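Local coordinates for protein motility-associated killing factor MakB (Vibrio cholerae serotype O1, PDB 6W1W) that is one component of a tripartite cytotoxin structurally similar to alpha-pore-forming toxins, and probably contributes to forming pores in target-cell membranes, at residues Ala191-Val203 with Pro337-Asn349. Residues are numbered along the deposited sequence; the frame is centred on the assembly and turned at random.
Sequences AYIQSMVTISYGV and PNVGKPVLVNTLN
T198 and S200 join V345 and T347 through backbone bonds between two parallel strands. V345 N donates to T198 O (2.6 Å), and S200 N answers to V345 O at 3.1 Å. At the end of the run T347 grips S200 O twice, through its own N and, at 3.3 Å, through OG1, both donors arriving from one face of that carbonyl. Threonine suits the place because OG1, set between its backbone N and carbonyl carbon (chi1 73°), bends back to S200 O on the neighbouring strand, while CG2 meets I199 CG2. Further back, Q194 N binds N338 O almost straight (170°) and Q194 O accepts from G340 N. Between these two sets the pairing slips by one residue around G340-P342; P342, facing M196, has no N-H to donate, and V343 N takes up M196 O instead. The parallel pair forms the middle of a mixed four-stranded sheet, with 209-220 and 351-354 as the outer strands, and Y201 packs on helix 251-270. On one face the beta-branched V197, V343, I199 and V345 pack as an apolar layer, V197 CG1 lying 3.8 Å from V345 CG2; helix 225-230 backs V197 and V343. On the other, L344 CD1 comes to 3.7 Å from S200 CB and also meets T198 CG2, the short serine and threonine side chains letting the longer leucine lie across them. L348 CD2 rests 3.9 Å from G202 CA, beside a residue without a side chain.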
ATOM      1  N   ALA A 191      13.984  -5.123 -10.416  1.00124.96           N
ATOM      2  CA  ALA A 191      12.610  -5.608 -10.436  1.00111.84           C
ATOM      3  C   ALA A 191      12.268  -6.257  -9.102  1.00107.47           C
ATOM      4  O   ALA A 191      13.049  -7.056  -8.576  1.00127.63           O
ATOM      5  CB  ALA A 191      12.401  -6.607 -11.574  1.00118.42           C
ATOM      6  N   TYR A 192      11.100  -5.917  -8.570  1.00105.98           N
ATOM      7  CA  TYR A 192      10.606  -6.483  -7.325  1.00111.03           C
ATOM      8  C   TYR A 192       9.763  -7.728  -7.597  1.00107.11           C
ATOM      9  O   TYR A 192       9.270  -7.950  -8.705  1.00107.85           O
ATOM     10  CB  TYR A 192       9.801  -5.437  -6.545  1.00109.63           C
ATOM     11  CG  TYR A 192      10.672  -4.413  -5.843  1.00119.60           C
ATOM     12  CD1 TYR A 192      10.698  -4.319  -4.456  1.00126.18           C
ATOM     13  CD2 TYR A 192      11.491  -3.559  -6.568  1.00128.31           C
ATOM     14  CE1 TYR A 192      11.509  -3.389  -3.813  1.00125.51           C
ATOM     15  CE2 TYR A 192      12.301  -2.631  -5.937  1.00128.98           C
ATOM     16  CZ  TYR A 192      12.308  -2.548  -4.563  1.00121.59           C
ATOM     17  OH  TYR A 192      13.122  -1.621  -3.952  1.00108.70           O
ATOM     18  N   ILE A 193       9.617  -8.554  -6.564  1.00 97.10           N
ATOM     19  CA  ILE A 193       8.856  -9.793  -6.640  1.00 95.63           C
ATOM     20  C   ILE A 193       7.831  -9.795  -5.520  1.00107.58           C
ATOM     21  O   ILE A 193       8.186  -9.640  -4.347  1.00107.08           O
ATOM     22  CB  ILE A 193       9.763 -11.036  -6.544  1.00 95.01           C
ATOM     23  CG1 ILE A 193      10.613 -11.169  -7.808  1.00 98.99           C
ATOM     24  CG2 ILE A 193       8.932 -12.291  -6.307  1.00 91.98           C
ATOM     25  CD1 ILE A 193      11.473 -12.411  -7.839  1.00 97.34           C
ATOM     26  N   GLN A 194       6.565  -9.975  -5.883  1.00115.60           N
ATOM     27  CA  GLN A 194       5.456  -9.980  -4.938  1.00106.11           C
ATOM     28  C   GLN A 194       4.934 -11.405  -4.802  1.00 95.24           C
ATOM     29  O   GLN A 194       4.449 -11.988  -5.779  1.00101.21           O
ATOM     30  CB  GLN A 194       4.351  -9.028  -5.403  1.00109.40           C
ATOM     31  CG  GLN A 194       3.073  -9.079  -4.582  1.00132.79           C
ATOM     32  CD  GLN A 194       2.102  -7.976  -4.960  1.00138.54           C
ATOM     33  OE1 GLN A 194       2.510  -6.917  -5.437  1.00138.88           O
ATOM     34  NE2 GLN A 194       0.810  -8.220  -4.755  1.00129.83           N
ATOM     35  N   SER A 195       5.045 -11.964  -3.599  1.00 86.34           N
ATOM     36  CA  SER A 195       4.586 -13.316  -3.310  1.00 93.13           C
ATOM     37  C   SER A 195       3.640 -13.283  -2.120  1.00 90.87           C
ATOM     38  O   SER A 195       3.869 -12.546  -1.156  1.00 90.65           O
ATOM     39  CB  SER A 195       5.763 -14.254  -3.012  1.00111.91           C
ATOM     40  OG  SER A 195       6.906 -13.932  -3.793  1.00 95.09           O
ATOM     41  N   MET A 196       2.582 -14.090  -2.184  1.00 89.04           N
ATOM     42  CA  MET A 196       1.560 -14.107  -1.144  1.00100.54           C
ATOM     43  C   MET A 196       1.945 -15.108  -0.061  1.00 94.47           C
ATOM     44  O   MET A 196       2.120 -16.299  -0.341  1.00 97.93           O
ATOM     45  CB  MET A 196       0.189 -14.445  -1.734  1.00105.47           C
ATOM     46  CG  MET A 196      -0.372 -13.385  -2.676  1.00 96.42           C
ATOM     47  SD  MET A 196      -0.379 -11.716  -1.975  1.00112.58           S
ATOM     48  CE  MET A 196      -1.444 -11.932  -0.550  1.00105.15           C
ATOM     49  N   VAL A 197       2.065 -14.628   1.172  1.00 87.03           N
ATOM     50  CA  VAL A 197       2.450 -15.461   2.304  1.00 95.74           C
ATOM     51  C   VAL A 197       1.199 -15.697   3.142  1.00 93.93           C
ATOM     52  O   VAL A 197       0.761 -14.822   3.894  1.00 81.41           O
ATOM     53  CB  VAL A 197       3.569 -14.819   3.126  1.00 80.81           C
ATOM     54  CG1 VAL A 197       3.963 -15.726   4.277  1.00 78.59           C
ATOM     55  CG2 VAL A 197       4.752 -14.515   2.244  1.00 78.76           C
ATOM     56  N   THR A 198       0.625 -16.887   3.010  1.00 92.40           N
ATOM     57  CA  THR A 198      -0.469 -17.314   3.869  1.00 90.68           C
ATOM     58  C   THR A 198       0.094 -17.857   5.179  1.00104.90           C
ATOM     59  O   THR A 198       0.927 -18.768   5.171  1.00115.13           O
ATOM     60  CB  THR A 198      -1.300 -18.385   3.170  1.00 92.37           C
ATOM     61  OG1 THR A 198      -1.672 -17.928   1.865  1.00 88.83           O
ATOM     62  CG2 THR A 198      -2.544 -18.702   3.983  1.00 80.69           C
ATOM     63  N   ILE A 199      -0.350 -17.293   6.297  1.00 95.98           N
ATOM     64  CA  ILE A 199      -0.087 -17.838   7.627  1.00 96.87           C
ATOM     65  C   ILE A 199      -1.392 -18.433   8.136  1.00 99.17           C
ATOM     66  O   ILE A 199      -2.406 -17.730   8.230  1.00105.55           O
ATOM     67  CB  ILE A 199       0.434 -16.768   8.597  1.00 80.46           C
ATOM     68  CG1 ILE A 199       1.579 -15.976   7.974  1.00 79.73           C
ATOM     69  CG2 ILE A 199       0.873 -17.404   9.906  1.00 81.54           C
ATOM     70  CD1 ILE A 199       2.056 -14.836   8.852  1.00 79.68           C
ATOM     71  N   SER A 200      -1.370 -19.719   8.480  1.00 93.77           N
ATOM     72  CA  SER A 200      -2.586 -20.440   8.842  1.00 88.40           C
ATOM     73  C   SER A 200      -2.490 -20.896  10.291  1.00 99.21           C
ATOM     74  O   SER A 200      -1.719 -21.805  10.614  1.00104.26           O
ATOM     75  CB  SER A 200      -2.823 -21.630   7.910  1.00 85.09           C
ATOM     76  OG  SER A 200      -2.366 -22.838   8.485  1.00 91.02           O
ATOM     77  N   TYR A 201      -3.282 -20.272  11.152  1.00107.32           N
ATOM     78  CA  TYR A 201      -3.318 -20.602  12.565  1.00 98.85           C
ATOM     79  C   TYR A 201      -4.376 -21.672  12.815  1.00105.75           C
ATOM     80  O   TYR A 201      -5.196 -21.991  11.948  1.00115.36           O
ATOM     81  CB  TYR A 201      -3.605 -19.353  13.401  1.00 88.43           C
ATOM     82  CG  TYR A 201      -2.657 -18.207  13.112  1.00 96.16           C
ATOM     83  CD1 TYR A 201      -2.897 -17.322  12.062  1.00 88.18           C
ATOM     84  CD2 TYR A 201      -1.521 -18.014  13.879  1.00 85.01           C
ATOM     85  CE1 TYR A 201      -2.025 -16.275  11.786  1.00 82.50           C
ATOM     86  CE2 TYR A 201      -0.645 -16.977  13.612  1.00 84.62           C
ATOM     87  CZ  TYR A 201      -0.898 -16.109  12.568  1.00 96.60           C
ATOM     88  OH  TYR A 201      -0.016 -15.079  12.312  1.00 99.51           O
ATOM     89  N   GLY A 202      -4.344 -22.226  14.024  1.00107.00           N
ATOM     90  CA  GLY A 202      -5.270 -23.269  14.428  1.00100.86           C
ATOM     91  C   GLY A 202      -5.306 -23.378  15.936  1.00112.20           C
ATOM     92  O   GLY A 202      -4.483 -22.795  16.644  1.00127.78           O
ATOM     93  N   VAL A 203      -6.282 -24.138  16.428  1.00110.67           N
ATOM     94  CA  VAL A 203      -6.490 -24.332  17.859  1.00122.89           C
ATOM     95  C   VAL A 203      -6.371 -25.821  18.155  1.00127.79           C
ATOM     96  O   VAL A 203      -6.990 -26.645  17.471  1.00133.38           O
ATOM     97  CB  VAL A 203      -7.851 -23.772  18.314  1.00128.06           C
ATOM     98  CG1 VAL A 203      -8.936 -24.120  17.300  1.00136.96           C
ATOM     99  CG2 VAL A 203      -8.217 -24.305  19.696  1.00130.11           C
ATOM    100  N   PRO A 337       3.662  -6.208 -11.260  1.00160.87           N
ATOM    101  CA  PRO A 337       4.762  -6.823 -10.512  1.00146.70           C
ATOM    102  C   PRO A 337       4.889  -8.303 -10.833  1.00129.61           C
ATOM    103  O   PRO A 337       3.916  -8.976 -11.185  1.00130.08           O
ATOM    104  CB  PRO A 337       4.370  -6.600  -9.047  1.00134.70           C
ATOM    105  CG  PRO A 337       2.877  -6.507  -9.079  1.00144.55           C
ATOM    106  CD  PRO A 337       2.534  -5.834 -10.385  1.00146.30           C
ATOM    107  N   ASN A 338       6.116  -8.805 -10.725  1.00109.14           N
ATOM    108  CA  ASN A 338       6.354 -10.225 -10.936  1.00113.17           C
ATOM    109  C   ASN A 338       5.733 -11.020  -9.797  1.00107.85           C
ATOM    110  O   ASN A 338       5.939 -10.708  -8.619  1.00106.20           O
ATOM    111  CB  ASN A 338       7.851 -10.506 -11.036  1.00126.97           C
ATOM    112  CG  ASN A 338       8.548  -9.611 -12.042  1.00139.33           C
ATOM    113  OD1 ASN A 338       8.269  -8.414 -12.127  1.00141.07           O
ATOM    114  ND2 ASN A 338       9.459 -10.192 -12.816  1.00141.36           N
ATOM    115  N   VAL A 339       4.961 -12.042 -10.145  1.00109.67           N
ATOM    116  CA  VAL A 339       4.251 -12.836  -9.152  1.00107.29           C
ATOM    117  C   VAL A 339       5.112 -14.048  -8.819  1.00105.30           C
ATOM    118  O   VAL A 339       5.297 -14.940  -9.651  1.00 90.88           O
ATOM    119  CB  VAL A 339       2.863 -13.251  -9.650  1.00102.58           C
ATOM    120  CG1 VAL A 339       1.989 -13.691  -8.482  1.00101.60           C
ATOM    121  CG2 VAL A 339       2.214 -12.109 -10.410  1.00108.79           C
ATOM    122  N   GLY A 340       5.652 -14.066  -7.603  1.00104.70           N
ATOM    123  CA  GLY A 340       6.394 -15.207  -7.114  1.00110.29           C
ATOM    124  C   GLY A 340       5.480 -16.323  -6.649  1.00115.62           C
ATOM    125  O   GLY A 340       4.256 -16.199  -6.610  1.00122.22           O
ATOM    126  N   LYS A 341       6.097 -17.439  -6.294  1.00108.22           N
ATOM    127  CA  LYS A 341       5.326 -18.581  -5.825  1.00107.09           C
ATOM    128  C   LYS A 341       4.866 -18.331  -4.393  1.00111.25           C
ATOM    129  O   LYS A 341       5.673 -17.918  -3.551  1.00109.11           O
ATOM    130  CB  LYS A 341       6.154 -19.860  -5.909  1.00102.24           C
ATOM    131  CG  LYS A 341       6.730 -20.136  -7.292  1.00102.60           C
ATOM    132  CD  LYS A 341       7.132 -21.593  -7.443  1.00106.68           C
ATOM    133  CE  LYS A 341       7.652 -21.891  -8.841  1.00112.01           C
ATOM    134  NZ  LYS A 341       7.889 -23.352  -9.041  1.00118.12           N
ATOM    135  N   PRO A 342       3.591 -18.544  -4.081  1.00110.86           N
ATOM    136  CA  PRO A 342       3.119 -18.320  -2.712  1.00104.24           C
ATOM    137  C   PRO A 342       3.668 -19.373  -1.767  1.00 99.66           C
ATOM    138  O   PRO A 342       4.009 -20.487  -2.165  1.00108.51           O
ATOM    139  CB  PRO A 342       1.599 -18.431  -2.839  1.00 97.35           C
ATOM    140  CG  PRO A 342       1.403 -19.339  -4.012  1.00 99.79           C
ATOM    141  CD  PRO A 342       2.510 -18.998  -4.972  1.00100.76           C
ATOM    142  N   VAL A 343       3.747 -19.004  -0.492  1.00 89.56           N
ATOM    143  CA  VAL A 343       4.268 -19.883   0.547  1.00 95.31           C
ATOM    144  C   VAL A 343       3.298 -19.870   1.723  1.00103.09           C
ATOM    145  O   VAL A 343       2.859 -18.800   2.159  1.00109.07           O
ATOM    146  CB  VAL A 343       5.689 -19.465   0.984  1.00 86.69           C
ATOM    147  CG1 VAL A 343       6.013 -18.062   0.497  1.00 74.38           C
ATOM    148  CG2 VAL A 343       5.845 -19.557   2.494  1.00 80.99           C
ATOM    149  N   LEU A 344       2.951 -21.059   2.219  1.00 93.07           N
ATOM    150  CA  LEU A 344       2.045 -21.212   3.351  1.00 86.33           C
ATOM    151  C   LEU A 344       2.854 -21.511   4.610  1.00 87.87           C
ATOM    152  O   LEU A 344       3.540 -22.537   4.683  1.00 92.24           O
ATOM    153  CB  LEU A 344       1.027 -22.322   3.082  1.00 80.13           C
ATOM    154  CG  LEU A 344       0.283 -22.925   4.280  1.00 87.05           C
ATOM    155  CD1 LEU A 344      -0.530 -21.880   5.029  1.00 82.50           C
ATOM    156  CD2 LEU A 344      -0.610 -24.071   3.835  1.00 94.12           C
ATOM    157  N   VAL A 345       2.755 -20.628   5.602  1.00 84.16           N
ATOM    158  CA  VAL A 345       3.384 -20.817   6.905  1.00 82.09           C
ATOM    159  C   VAL A 345       2.337 -21.449   7.819  1.00 90.24           C
ATOM    160  O   VAL A 345       1.528 -20.753   8.438  1.00108.63           O
ATOM    161  CB  VAL A 345       3.915 -19.498   7.476  1.00 81.40           C
ATOM    162  CG1 VAL A 345       4.681 -19.748   8.761  1.00 79.41           C
ATOM    163  CG2 VAL A 345       4.788 -18.787   6.461  1.00 73.64           C
ATOM    164  N   ASN A 346       2.361 -22.775   7.920  1.00 92.95           N
ATOM    165  CA  ASN A 346       1.381 -23.529   8.700  1.00101.61           C
ATOM    166  C   ASN A 346       1.882 -23.662  10.139  1.00105.48           C
ATOM    167  O   ASN A 346       2.804 -24.436  10.411  1.00118.87           O
ATOM    168  CB  ASN A 346       1.157 -24.897   8.057  1.00103.69           C
ATOM    169  CG  ASN A 346       0.012 -25.676   8.687  1.00104.76           C
ATOM    170  OD1 ASN A 346      -0.309 -25.506   9.863  1.00 96.21           O
ATOM    171  ND2 ASN A 346      -0.605 -26.554   7.895  1.00105.22           N
ATOM    172  N   THR A 347       1.256 -22.931  11.068  1.00 90.12           N
ATOM    173  CA  THR A 347       1.750 -22.884  12.442  1.00 87.49           C
ATOM    174  C   THR A 347       1.266 -24.038  13.312  1.00 97.36           C
ATOM    175  O   THR A 347       1.867 -24.292  14.363  1.00105.73           O
ATOM    176  CB  THR A 347       1.362 -21.563  13.118  1.00 86.61           C
ATOM    177  OG1 THR A 347      -0.040 -21.563  13.412  1.00104.20           O
ATOM    178  CG2 THR A 347       1.698 -20.380  12.221  1.00 96.79           C
ATOM    179  N   LEU A 348       0.201 -24.737  12.926  1.00100.38           N
ATOM    180  CA  LEU A 348      -0.179 -25.926  13.678  1.00124.91           C
ATOM    181  C   LEU A 348       0.632 -27.152  13.273  1.00120.56           C
ATOM    182  O   LEU A 348       0.419 -28.232  13.834  1.00102.82           O
ATOM    183  CB  LEU A 348      -1.686 -26.204  13.538  1.00133.19           C
ATOM    184  CG  LEU A 348      -2.337 -26.418  12.168  1.00138.82           C
ATOM    185  CD1 LEU A 348      -3.106 -27.731  12.144  1.00138.44           C
ATOM    186  CD2 LEU A 348      -3.261 -25.258  11.807  1.00127.22           C
ATOM    187  N   ASN A 349       1.565 -27.004  12.325  1.00123.71           N
ATOM    188  CA  ASN A 349       2.474 -28.073  11.936  1.00120.11           C
ATOM    189  C   ASN A 349       3.938 -27.655  11.946  1.00117.12           C
ATOM    190  O   ASN A 349       4.804 -28.503  11.705  1.00117.39           O
ATOM    191  CB  ASN A 349       2.120 -28.597  10.533  1.00120.70           C
ATOM    192  CG  ASN A 349       0.808 -29.354  10.505  1.00143.76           C
ATOM    193  OD1 ASN A 349       0.763 -30.552  10.784  1.00150.17           O
ATOM    194  ND2 ASN A 349      -0.269 -28.660  10.158  1.00159.70           N
TER